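Local coordinates for nitrogen regulatory PII-like protein (Bacillus subtilis subsp. subtilis, PDB 4R25), which is a PII-family regulator of nitrogen metabolism, required for full induction of the nrgAB operon when ammonium is limiting, at residues Q41-E46 with K52-V57. Sequence-based numbering, arbitrary orientation.
Sequences QKAHTE and KIESNV. With ZN (zinc ion), chain B; ZN (zinc ion), chain D.
The outer end of the T-loop, the long extension characteristic of PII proteins, is here an antiparallel beta hairpin, with Q41 paired to E54, K42 to I53 and A43 to K52. Four backbone hydrogen bonds join the strands. Q41 and E54 exchange two, the E54 N to Q41 O bond being nearly straight at 175°. A43 N reaches K52 O at 2.7 Å, and K52 N returns a longer bond of 3.2 Å to A43 O. K42 and I53 share one face of the ribbon and lie side by side, with I53 CD1 4.0 Å from K42 CG. I53 CG1 sits anti to its carbonyl carbon (chi1 -57°), and with the second torsion at -65° CD1 ends beside K42 CG. I53 also packs on G23 of the second subunit, so an alanine here would probably lose the CD1 contact with K42 and thin the packing on that neighbour. A43 and K52 meet on the other face, where the bent lysine chain lays CD against A43 CB. Two zinc ions are bound by side chains of the hairpin. H44 ND1 binds one. On the face of Q41 and A43, the extended E54 side chain binds the other zinc ion, with OE1 of E54 2.6 Å from the metal.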
# COMPACT_ATOMS: atom_id res chain seq x y z
N GLN A 41 -20.76 11.19 2.48
CA GLN A 41 -22.07 11.31 1.85
C GLN A 41 -22.56 12.75 1.70
O GLN A 41 -22.39 13.58 2.61
CB GLN A 41 -23.11 10.45 2.57
CG GLN A 41 -22.85 10.28 4.05
CD GLN A 41 -23.84 9.35 4.71
OE1 GLN A 41 -24.45 8.50 4.05
NE2 GLN A 41 -24.01 9.50 6.02
N LYS A 42 -23.12 13.03 0.53
CA LYS A 42 -23.71 14.32 0.21
C LYS A 42 -24.93 14.58 1.07
O LYS A 42 -25.87 13.78 1.09
CB LYS A 42 -24.11 14.37 -1.27
CG LYS A 42 -22.94 14.42 -2.22
CD LYS A 42 -23.40 14.23 -3.66
CE LYS A 42 -22.23 14.36 -4.63
NZ LYS A 42 -22.62 13.95 -6.01
N ALA A 43 -24.90 15.69 1.78
CA ALA A 43 -26.00 16.11 2.62
C ALA A 43 -26.57 17.43 2.10
O ALA A 43 -25.89 18.18 1.40
CB ALA A 43 -25.55 16.24 4.05
N HIS A 44 -27.82 17.72 2.44
CA HIS A 44 -28.41 19.00 2.07
C HIS A 44 -27.90 20.11 2.96
O HIS A 44 -27.70 19.93 4.16
CB HIS A 44 -29.93 18.96 2.15
CG HIS A 44 -30.58 18.31 0.98
ND1 HIS A 44 -30.58 18.87 -0.28
CD2 HIS A 44 -31.24 17.14 0.86
CE1 HIS A 44 -31.21 18.08 -1.12
NE2 HIS A 44 -31.62 17.01 -0.45
N THR A 45 -27.66 21.27 2.36
CA THR A 45 -27.59 22.50 3.13
C THR A 45 -28.97 23.14 3.06
O THR A 45 -29.90 22.62 2.43
CB THR A 45 -26.50 23.47 2.62
OG1 THR A 45 -26.80 23.89 1.29
CG2 THR A 45 -25.13 22.80 2.65
N GLU A 46 -29.12 24.28 3.70
CA GLU A 46 -30.40 24.96 3.73
C GLU A 46 -30.74 25.58 2.38
O GLU A 46 -31.91 25.70 2.01
CB GLU A 46 -30.37 26.04 4.80
CG GLU A 46 -31.70 26.61 5.12
CD GLU A 46 -31.58 27.62 6.20
OE1 GLU A 46 -30.44 28.08 6.43
OE2 GLU A 46 -32.61 27.96 6.83
N LYS A 52 -23.09 19.74 1.24
CA LYS A 52 -22.28 19.69 2.44
C LYS A 52 -21.97 18.21 2.61
O LYS A 52 -22.82 17.37 2.29
CB LYS A 52 -23.11 20.20 3.62
CG LYS A 52 -22.72 19.67 4.98
CD LYS A 52 -23.90 18.97 5.69
CE LYS A 52 -24.96 19.93 6.23
NZ LYS A 52 -25.63 19.44 7.48
N ILE A 53 -20.76 17.87 3.06
CA ILE A 53 -20.39 16.46 3.15
C ILE A 53 -20.33 15.99 4.59
O ILE A 53 -19.74 16.63 5.44
CB ILE A 53 -19.04 16.18 2.46
CG1 ILE A 53 -19.07 16.63 1.00
CG2 ILE A 53 -18.66 14.71 2.57
CD1 ILE A 53 -20.04 15.86 0.14
N GLU A 54 -20.96 14.85 4.85
CA GLU A 54 -20.92 14.27 6.18
C GLU A 54 -20.06 13.01 6.12
O GLU A 54 -20.09 12.27 5.14
CB GLU A 54 -22.34 13.94 6.64
CG GLU A 54 -22.47 13.53 8.08
CD GLU A 54 -23.91 13.35 8.46
OE1 GLU A 54 -24.19 12.91 9.60
OE2 GLU A 54 -24.78 13.65 7.61
N SER A 55 -19.30 12.78 7.18
CA SER A 55 -18.32 11.70 7.16
C SER A 55 -18.17 11.04 8.52
O SER A 55 -18.22 11.70 9.55
CB SER A 55 -16.97 12.23 6.68
OG SER A 55 -16.46 13.22 7.56
N ASN A 56 -17.98 9.73 8.50
CA ASN A 56 -17.67 9.00 9.71
C ASN A 56 -16.35 8.27 9.55
O ASN A 56 -16.01 7.82 8.46
CB ASN A 56 -18.80 8.02 10.10
CG ASN A 56 -19.06 6.97 9.04
OD1 ASN A 56 -19.27 7.28 7.87
ND2 ASN A 56 -19.06 5.69 9.45
N VAL A 57 -15.59 8.19 10.63
CA VAL A 57 -14.34 7.46 10.63
C VAL A 57 -14.49 6.17 11.44
O VAL A 57 -14.87 6.21 12.61
CB VAL A 57 -13.20 8.32 11.19
CG1 VAL A 57 -11.92 7.50 11.33
CG2 VAL A 57 -12.96 9.52 10.29
ZN ZN B . -30.24 21.01 -1.48
ZN ZN D . -26.64 13.32 10.30